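Local coordinates for protein gingipain R2 Pro-Domain (PDB 4IEF) that probably assists folding of the arginine-specific cysteine protease gingipain R2 and keeps the zymogen latent until the pro-domain is removed, at residues Q23-M32 against I165-E175; S59-P67 against P115-N123. All blocks are in the same frame, centred on the assembly; numbering follows the deposited sequence.

Interaction 1 (Q23-M32 against I165-E175); sequences QSMSKVQFRM and IYTEIVVAVSE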
loop_
_atom_site.group_PDB
_atom_site.type_symbol
_atom_site.label_atom_id
_atom_site.label_comp_id
_atom_site.label_asym_id
_atom_site.label_seq_id
_atom_site.Cartn_x
_atom_site.Cartn_y
_atom_site.Cartn_z
ATOM N N GLN A 23 27.745 -5.479 8.765
ATOM C CA GLN A 23 27.108 -4.466 9.625
ATOM C C GLN A 23 26.241 -3.511 8.758
ATOM O O GLN A 23 25.212 -3.957 8.244
ATOM C CB GLN A 23 28.080 -3.720 10.591
ATOM C CG GLN A 23 29.446 -3.249 10.063
ATOM C CD GLN A 23 29.561 -1.742 9.968
ATOM O OE1 GLN A 23 29.494 -1.156 8.881
ATOM N NE2 GLN A 23 29.766 -1.083 11.101
ATOM N N SER A 24 26.661 -2.247 8.553
ATOM C CA SER A 24 25.913 -1.279 7.748
ATOM C C SER A 24 26.508 -1.123 6.328
ATOM O O SER A 24 25.875 -0.498 5.473
ATOM C CB SER A 24 25.843 0.070 8.459
ATOM O OG SER A 24 27.106 0.511 8.929
ATOM N N MET A 25 27.702 -1.716 6.081
ATOM C CA MET A 25 28.406 -1.697 4.791
ATOM C C MET A 25 27.801 -2.746 3.846
ATOM O O MET A 25 27.536 -3.871 4.276
ATOM C CB MET A 25 29.907 -1.939 4.996
ATOM C CG MET A 25 30.777 -1.316 3.928
ATOM S SD MET A 25 30.949 -2.301 2.420
ATOM C CE MET A 25 32.225 -3.454 2.930
ATOM N N SER A 26 27.574 -2.370 2.565
ATOM C CA SER A 26 26.959 -3.234 1.554
ATOM C C SER A 26 27.601 -3.093 0.181
ATOM O O SER A 26 27.896 -1.984 -0.264
ATOM C CB SER A 26 25.466 -2.928 1.421
ATOM O OG SER A 26 24.708 -3.378 2.532
ATOM N N LYS A 27 27.756 -4.226 -0.509
ATOM C CA LYS A 27 28.308 -4.291 -1.863
ATOM C C LYS A 27 27.198 -4.774 -2.791
ATOM O O LYS A 27 26.728 -5.908 -2.653
ATOM C CB LYS A 27 29.543 -5.203 -1.913
ATOM C CG LYS A 27 30.604 -4.758 -2.906
ATOM C CD LYS A 27 31.857 -5.619 -2.780
ATOM C CE LYS A 27 32.724 -5.547 -4.007
ATOM N NZ LYS A 27 33.833 -6.534 -3.945
ATOM N N VAL A 28 26.715 -3.882 -3.673
ATOM C CA VAL A 28 25.598 -4.183 -4.569
ATOM C C VAL A 28 26.088 -4.180 -6.022
ATOM O O VAL A 28 26.753 -3.238 -6.466
ATOM C CB VAL A 28 24.384 -3.225 -4.359
ATOM C CG1 VAL A 28 23.189 -3.634 -5.225
ATOM C CG2 VAL A 28 23.969 -3.154 -2.888
ATOM N N GLN A 29 25.744 -5.247 -6.752
ATOM C CA GLN A 29 26.073 -5.410 -8.155
ATOM C C GLN A 29 24.842 -5.177 -9.024
ATOM O O GLN A 29 23.777 -5.750 -8.787
ATOM C CB GLN A 29 26.661 -6.811 -8.418
ATOM C CG GLN A 29 26.710 -7.212 -9.900
ATOM C CD GLN A 29 27.312 -8.571 -10.122
ATOM O OE1 GLN A 29 28.506 -8.785 -9.920
ATOM N NE2 GLN A 29 26.494 -9.520 -10.556
ATOM N N PHE A 30 25.007 -4.334 -10.035
ATOM C CA PHE A 30 24.008 -4.084 -11.062
ATOM C C PHE A 30 24.522 -4.686 -12.352
ATOM O O PHE A 30 25.709 -4.542 -12.674
ATOM C CB PHE A 30 23.716 -2.579 -11.248
ATOM C CG PHE A 30 23.022 -2.258 -12.556
ATOM C CD1 PHE A 30 23.758 -2.020 -13.717
ATOM C CD2 PHE A 30 21.632 -2.248 -12.642
ATOM C CE1 PHE A 30 23.116 -1.804 -14.942
ATOM C CE2 PHE A 30 20.989 -1.992 -13.864
ATOM C CZ PHE A 30 21.734 -1.773 -15.002
ATOM N N ARG A 31 23.626 -5.313 -13.110
ATOM C CA ARG A 31 23.929 -5.823 -14.436
ATOM C C ARG A 31 22.771 -5.459 -15.352
ATOM O O ARG A 31 21.608 -5.570 -14.949
ATOM C CB ARG A 31 24.225 -7.324 -14.426
ATOM C CG ARG A 31 25.678 -7.644 -14.096
ATOM C CD ARG A 31 25.910 -9.133 -13.961
ATOM N NE ARG A 31 27.330 -9.439 -13.804
ATOM C CZ ARG A 31 27.816 -10.643 -13.517
ATOM N NH1 ARG A 31 26.995 -11.671 -13.331
ATOM N NH2 ARG A 31 29.123 -10.827 -13.402
ATOM N N MET A 32 23.093 -4.942 -16.555
ATOM C CA MET A 32 22.097 -4.530 -17.545
ATOM C C MET A 32 21.275 -5.742 -18.005
ATOM O O MET A 32 21.839 -6.775 -18.368
ATOM C CB MET A 32 22.763 -3.828 -18.745
ATOM C CG MET A 32 21.761 -3.265 -19.761
ATOM S SD MET A 32 20.592 -2.064 -19.063
ATOM C CE MET A 32 21.600 -0.582 -19.112
ATOM N N ILE A 165 26.559 2.569 -22.390
ATOM C CA ILE A 165 25.723 1.535 -21.786
ATOM C C ILE A 165 26.565 0.765 -20.777
ATOM O O ILE A 165 27.435 -0.008 -21.171
ATOM C CB ILE A 165 25.087 0.598 -22.861
ATOM C CG1 ILE A 165 24.200 1.394 -23.854
ATOM C CG2 ILE A 165 24.296 -0.552 -22.197
ATOM C CD1 ILE A 165 24.111 0.814 -25.269
ATOM N N TYR A 166 26.307 0.976 -19.480
ATOM C CA TYR A 166 27.028 0.280 -18.420
ATOM C C TYR A 166 26.397 -1.094 -18.212
ATOM O O TYR A 166 25.286 -1.208 -17.699
ATOM C CB TYR A 166 27.077 1.111 -17.127
ATOM C CG TYR A 166 28.052 2.264 -17.199
ATOM C CD1 TYR A 166 27.706 3.461 -17.823
ATOM C CD2 TYR A 166 29.330 2.157 -16.659
ATOM C CE1 TYR A 166 28.610 4.517 -17.918
ATOM C CE2 TYR A 166 30.240 3.211 -16.741
ATOM C CZ TYR A 166 29.875 4.391 -17.372
ATOM O OH TYR A 166 30.769 5.432 -17.468
ATOM N N THR A 167 27.092 -2.132 -18.688
ATOM C CA THR A 167 26.629 -3.520 -18.620
ATOM C C THR A 167 26.752 -4.055 -17.193
ATOM O O THR A 167 25.963 -4.919 -16.811
ATOM C CB THR A 167 27.374 -4.399 -19.623
ATOM O OG1 THR A 167 28.778 -4.310 -19.378
ATOM C CG2 THR A 167 27.059 -4.026 -21.067
ATOM N N GLU A 168 27.718 -3.529 -16.408
ATOM C CA GLU A 168 27.924 -3.905 -15.012
ATOM C C GLU A 168 28.420 -2.719 -14.186
ATOM O O GLU A 168 29.277 -1.956 -14.638
ATOM C CB GLU A 168 28.897 -5.084 -14.884
ATOM C CG GLU A 168 28.958 -5.673 -13.486
ATOM C CD GLU A 168 30.053 -6.699 -13.301
ATOM O OE1 GLU A 168 29.733 -7.911 -13.304
ATOM O OE2 GLU A 168 31.231 -6.298 -13.168
ATOM N N ILE A 169 27.846 -2.561 -12.982
ATOM C CA ILE A 169 28.213 -1.552 -11.985
ATOM C C ILE A 169 28.190 -2.219 -10.612
ATOM O O ILE A 169 27.148 -2.735 -10.201
ATOM C CB ILE A 169 27.324 -0.256 -11.987
ATOM C CG1 ILE A 169 27.205 0.407 -13.381
ATOM C CG2 ILE A 169 27.830 0.752 -10.923
ATOM C CD1 ILE A 169 26.010 1.398 -13.524
ATOM N N VAL A 170 29.323 -2.186 -9.897
ATOM C CA VAL A 170 29.405 -2.703 -8.535
ATOM C C VAL A 170 29.696 -1.512 -7.629
ATOM O O VAL A 170 30.691 -0.804 -7.836
ATOM C CB VAL A 170 30.418 -3.865 -8.331
ATOM C CG1 VAL A 170 30.378 -4.374 -6.892
ATOM C CG2 VAL A 170 30.147 -5.009 -9.307
ATOM N N VAL A 171 28.813 -1.279 -6.642
ATOM C CA VAL A 171 28.981 -0.169 -5.709
ATOM C C VAL A 171 29.199 -0.668 -4.278
ATOM O O VAL A 171 28.686 -1.719 -3.888
ATOM C CB VAL A 171 27.820 0.866 -5.757
ATOM C CG1 VAL A 171 27.728 1.536 -7.124
ATOM C CG2 VAL A 171 26.475 0.256 -5.347
ATOM N N ALA A 172 29.948 0.121 -3.501
ATOM C CA ALA A 172 30.171 -0.099 -2.083
ATOM C C ALA A 172 29.492 1.043 -1.317
ATOM O O ALA A 172 29.835 2.217 -1.514
ATOM C CB ALA A 172 31.666 -0.156 -1.779
ATOM N N VAL A 173 28.474 0.709 -0.519
ATOM C CA VAL A 173 27.751 1.687 0.291
ATOM C C VAL A 173 28.264 1.518 1.723
ATOM O O VAL A 173 28.041 0.476 2.345
ATOM C CB VAL A 173 26.208 1.582 0.156
ATOM C CG1 VAL A 173 25.502 2.577 1.081
ATOM C CG2 VAL A 173 25.769 1.797 -1.298
ATOM N N SER A 174 29.017 2.516 2.205
ATOM C CA SER A 174 29.659 2.494 3.519
ATOM C C SER A 174 29.441 3.799 4.275
ATOM O O SER A 174 29.098 4.814 3.663
ATOM C CB SER A 174 31.156 2.239 3.356
ATOM O OG SER A 174 31.747 3.208 2.507
ATOM N N GLU A 175 29.657 3.776 5.601
ATOM C CA GLU A 175 29.501 4.963 6.451
ATOM C C GLU A 175 30.747 5.838 6.410
ATOM O O GLU A 175 31.841 5.345 6.140
ATOM C CB GLU A 175 29.141 4.594 7.904
ATOM C CG GLU A 175 29.949 3.476 8.520
ATOM C CD GLU A 175 29.740 3.311 10.012
ATOM O OE1 GLU A 175 28.731 2.697 10.433
ATOM O OE2 GLU A 175 30.620 3.781 10.763
#
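Phe30 and Glu168, together with Val173, bury the most surface where strands 25-31 and 168-175 pair as antiparallel neighbours in the main beta-sheet of the pro-domain. The hydrogen-bonded pairs are Ser26 with Val173, Val28 with Val171 and Phe30 with Ile169, each closed by two backbone bonds. In Phe30 the anti chi1 (163°) brings the ring beside residues 166-169 of the partner segment. Its CE1 edge reaches the carbonyl of Tyr166, 3.6 Å from CE1 to O and near the ring plane, while CD1 meets Ile169 CD1 at 4.1 Å. Phe151 and Pro153 of strand 144-157 pack on the same side chain, which places it in the buried interior. Val173 shares this face, its CB 4.0 Å from Ser26 O. The strand changes direction at Thr167, where Thr167 and Glu168 form a classic beta bulge opposite Lys89; at the bulge Met32 N bonds to Thr167 O, and past it Met32 CE rests on Ile165 CG2. Across the sheet, the face of Lys27, Gln29 and Arg31 is more polar. Glu168 and Arg31 run side by side there, with carboxylate and guanidinium nearly coplanar (11°). Gln29 NE2 lies above one guanidinium face, toward its rim. The salt bridge is side-on and falls on a single oxygen: Glu168 OE1 receives Arg31 NE at 2.9 Å through its anti lone pair and Arg31 NH2 at 3.0 Å.

Interaction 2 (S59-P67 against P115-N123); sequences SEKGTPILP and PYVYGQSYN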
loop_
_atom_site.group_PDB
_atom_site.type_symbol
_atom_site.label_atom_id
_atom_site.label_comp_id
_atom_site.label_asym_id
_atom_site.label_seq_id
_atom_site.Cartn_x
_atom_site.Cartn_y
_atom_site.Cartn_z
ATOM N N SER A 59 14.127 11.323 -15.062
ATOM C CA SER A 59 14.864 12.390 -15.740
ATOM C C SER A 59 14.019 13.658 -15.847
ATOM O O SER A 59 12.829 13.590 -16.168
ATOM C CB SER A 59 15.295 11.948 -17.133
ATOM O OG SER A 59 15.978 10.707 -17.095
ATOM N N GLU A 60 14.645 14.805 -15.547
ATOM C CA GLU A 60 14.064 16.145 -15.597
ATOM C C GLU A 60 13.557 16.441 -17.012
ATOM O O GLU A 60 14.197 16.034 -17.985
ATOM C CB GLU A 60 15.143 17.164 -15.178
ATOM C CG GLU A 60 14.696 18.613 -15.065
ATOM C CD GLU A 60 15.808 19.639 -14.929
ATOM O OE1 GLU A 60 16.961 19.249 -14.630
ATOM O OE2 GLU A 60 15.521 20.844 -15.108
ATOM N N LYS A 61 12.412 17.143 -17.116
ATOM C CA LYS A 61 11.779 17.517 -18.378
ATOM C C LYS A 61 12.770 18.240 -19.306
ATOM O O LYS A 61 13.433 19.194 -18.889
ATOM C CB LYS A 61 10.546 18.396 -18.110
ATOM C CG LYS A 61 9.619 18.552 -19.308
ATOM C CD LYS A 61 8.540 19.588 -19.033
ATOM C CE LYS A 61 7.729 19.906 -20.258
ATOM N NZ LYS A 61 8.518 20.701 -21.228
ATOM N N GLY A 62 12.890 17.739 -20.533
ATOM C CA GLY A 62 13.771 18.304 -21.550
ATOM C C GLY A 62 15.181 17.747 -21.573
ATOM O O GLY A 62 15.957 18.093 -22.474
ATOM N N THR A 63 15.539 16.920 -20.567
ATOM C CA THR A 63 16.853 16.270 -20.461
ATOM C C THR A 63 16.722 14.827 -21.001
ATOM O O THR A 63 15.602 14.300 -21.017
ATOM C CB THR A 63 17.409 16.311 -19.017
ATOM O OG1 THR A 63 16.713 15.383 -18.183
ATOM C CG2 THR A 63 17.432 17.722 -18.411
ATOM N N PRO A 64 17.818 14.148 -21.416
ATOM C CA PRO A 64 17.658 12.801 -21.998
ATOM C C PRO A 64 16.997 11.777 -21.071
ATOM O O PRO A 64 17.268 11.784 -19.874
ATOM C CB PRO A 64 19.094 12.387 -22.339
ATOM C CG PRO A 64 19.840 13.672 -22.484
ATOM C CD PRO A 64 19.225 14.602 -21.489
ATOM N N ILE A 65 16.108 10.914 -21.631
ATOM C CA ILE A 65 15.458 9.825 -20.881
ATOM C C ILE A 65 16.540 8.794 -20.619
ATOM O O ILE A 65 16.985 8.108 -21.537
ATOM C CB ILE A 65 14.214 9.212 -21.587
ATOM C CG1 ILE A 65 13.092 10.262 -21.740
ATOM C CG2 ILE A 65 13.704 7.942 -20.836
ATOM C CD1 ILE A 65 11.983 9.896 -22.707
ATOM N N LEU A 66 17.037 8.767 -19.388
ATOM C CA LEU A 66 18.097 7.854 -19.002
ATOM C C LEU A 66 17.654 7.118 -17.739
ATOM O O LEU A 66 17.949 7.559 -16.620
ATOM C CB LEU A 66 19.428 8.610 -18.836
ATOM C CG LEU A 66 19.928 9.340 -20.113
ATOM C CD1 LEU A 66 20.888 10.464 -19.781
ATOM C CD2 LEU A 66 20.493 8.358 -21.147
ATOM N N PRO A 67 16.889 6.006 -17.930
ATOM C CA PRO A 67 16.347 5.262 -16.780
ATOM C C PRO A 67 17.384 4.810 -15.771
ATOM O O PRO A 67 18.527 4.529 -16.121
ATOM C CB PRO A 67 15.665 4.051 -17.422
ATOM C CG PRO A 67 15.328 4.497 -18.781
ATOM C CD PRO A 67 16.439 5.405 -19.202
ATOM N N PRO A 115 4.052 16.401 -26.545
ATOM C CA PRO A 115 5.165 16.066 -27.435
ATOM C C PRO A 115 6.492 15.991 -26.690
ATOM O O PRO A 115 6.623 16.505 -25.575
ATOM C CB PRO A 115 5.154 17.215 -28.446
ATOM C CG PRO A 115 4.628 18.389 -27.671
ATOM C CD PRO A 115 3.800 17.858 -26.528
ATOM N N TYR A 116 7.483 15.359 -27.319
ATOM C CA TYR A 116 8.840 15.298 -26.792
ATOM C C TYR A 116 9.510 16.632 -27.133
ATOM O O TYR A 116 9.611 16.976 -28.311
ATOM C CB TYR A 116 9.590 14.097 -27.394
ATOM C CG TYR A 116 9.131 12.756 -26.857
ATOM C CD1 TYR A 116 8.155 12.015 -27.516
ATOM C CD2 TYR A 116 9.695 12.215 -25.711
ATOM C CE1 TYR A 116 7.736 10.774 -27.031
ATOM C CE2 TYR A 116 9.294 10.974 -25.222
ATOM C CZ TYR A 116 8.311 10.256 -25.882
ATOM O OH TYR A 116 7.909 9.039 -25.382
ATOM N N VAL A 117 9.870 17.419 -26.116
ATOM C CA VAL A 117 10.483 18.734 -26.303
ATOM C C VAL A 117 11.901 18.712 -25.712
ATOM O O VAL A 117 12.105 18.310 -24.566
ATOM C CB VAL A 117 9.596 19.894 -25.741
ATOM C CG1 VAL A 117 9.232 19.684 -24.274
ATOM C CG2 VAL A 117 10.226 21.269 -25.966
ATOM N N TYR A 118 12.877 19.123 -26.528
ATOM C CA TYR A 118 14.288 19.181 -26.157
ATOM C C TYR A 118 14.585 20.463 -25.382
ATOM O O TYR A 118 14.180 21.548 -25.807
ATOM C CB TYR A 118 15.185 19.093 -27.407
ATOM C CG TYR A 118 15.080 17.774 -28.139
ATOM C CD1 TYR A 118 14.149 17.592 -29.158
ATOM C CD2 TYR A 118 15.928 16.714 -27.830
ATOM C CE1 TYR A 118 14.043 16.377 -29.833
ATOM C CE2 TYR A 118 15.844 15.497 -28.510
ATOM C CZ TYR A 118 14.891 15.330 -29.505
ATOM O OH TYR A 118 14.790 14.136 -30.175
ATOM N N GLY A 119 15.271 20.322 -24.252
ATOM C CA GLY A 119 15.675 21.447 -23.413
ATOM C C GLY A 119 17.053 21.953 -23.782
ATOM O O GLY A 119 17.678 21.403 -24.693
ATOM N N GLN A 120 17.552 22.983 -23.060
ATOM C CA GLN A 120 18.859 23.602 -23.287
ATOM C C GLN A 120 20.020 22.625 -23.024
ATOM O O GLN A 120 21.101 22.801 -23.592
ATOM C CB GLN A 120 19.013 24.859 -22.412
ATOM C CG GLN A 120 19.345 26.133 -23.204
ATOM C CD GLN A 120 20.747 26.133 -23.789
ATOM O OE1 GLN A 120 20.939 26.159 -25.013
ATOM N NE2 GLN A 120 21.761 26.160 -22.933
ATOM N N SER A 121 19.780 21.585 -22.187
ATOM C CA SER A 121 20.746 20.542 -21.840
ATOM C C SER A 121 21.276 19.798 -23.091
ATOM O O SER A 121 22.379 19.243 -23.040
ATOM C CB SER A 121 20.112 19.551 -20.867
ATOM O OG SER A 121 18.976 18.900 -21.412
ATOM N N TYR A 122 20.504 19.821 -24.214
ATOM C CA TYR A 122 20.851 19.180 -25.494
ATOM C C TYR A 122 21.911 19.973 -26.303
ATOM O O TYR A 122 22.354 19.507 -27.358
ATOM C CB TYR A 122 19.598 18.908 -26.345
ATOM C CG TYR A 122 18.985 17.560 -26.032
ATOM C CD1 TYR A 122 18.136 17.396 -24.940
ATOM C CD2 TYR A 122 19.318 16.430 -26.777
ATOM C CE1 TYR A 122 17.627 16.143 -24.602
ATOM C CE2 TYR A 122 18.814 15.172 -26.448
ATOM C CZ TYR A 122 17.957 15.039 -25.367
ATOM O OH TYR A 122 17.424 13.819 -25.052
ATOM N N ASN A 123 22.345 21.133 -25.789
ATOM C CA ASN A 123 23.396 21.943 -26.410
ATOM C C ASN A 123 24.689 21.881 -25.571
ATOM O O ASN A 123 25.695 22.469 -25.963
ATOM C CB ASN A 123 22.930 23.400 -26.590
ATOM C CG ASN A 123 21.686 23.573 -27.438
ATOM O OD1 ASN A 123 21.705 23.488 -28.674
ATOM N ND2 ASN A 123 20.582 23.896 -26.795
#
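Gly62 O accepts the backbone N-H of Gly119 at 2.9 Å, the one hydrogen bond joining the loop between strands 45-51 and 69-74, shaped by a type II beta turn from Glu60 to Thr63, to the loop between strands 79-93 and 133-141, which includes a 3-10 segment at 120-123. The donor lies in the carbonyl plane, on a lone pair. The edge of the Tyr122 ring borders the same oxygen, with CE1 3.3 Å from Gly62 O. Gly62 CA also makes a C-H...O contact to Val117 O, and its backbone angles (90°/-8°), together with the closeness of Gly119 CA, leave room for no side chain. Ser121 OG fits against Thr63, 3.6 Å from CG2. The Pro64 ring packs against the hydroxyl end of Tyr122, with Pro64 CG 3.7 Å from Tyr122 CZ. Ile65 CD1 reaches the edge of the Tyr116 ring. In the next shell, Tyr122 OH is hydrogen-bonded to Ile98 O, and Tyr118 CD2 sits over the centre of one face of the Tyr122 ring; Tyr118 OH bonds to Thr42 OG1. The turn itself is closed at Glu60 O, which takes Thr63 N at 3.0 Å and Thr63 OG1 at 2.6 Å.

Overall arrangement
Interactions 1 and 2 lie on opposite sides of the chain's centre, about 27 Å apart between their centres, and do not touch. Interaction 1 joins two strands of the main sheet through a continuous ladder of backbone bonds, with one face mostly apolar and buried and the other carrying a salt bridge. Interaction 2, farther from the middle, pairs two loops by a single backbone hydrogen bond, and glycine, proline and tyrosine shape its fit. Its two loops belong to different connections, yet strand 144-157 borders both sites: Phe151 and Pro153 line interaction 1, whereas Leu154 and Tyr156 meet the 59-67 loop. The strand contact buries more than twice the surface of the loop contact.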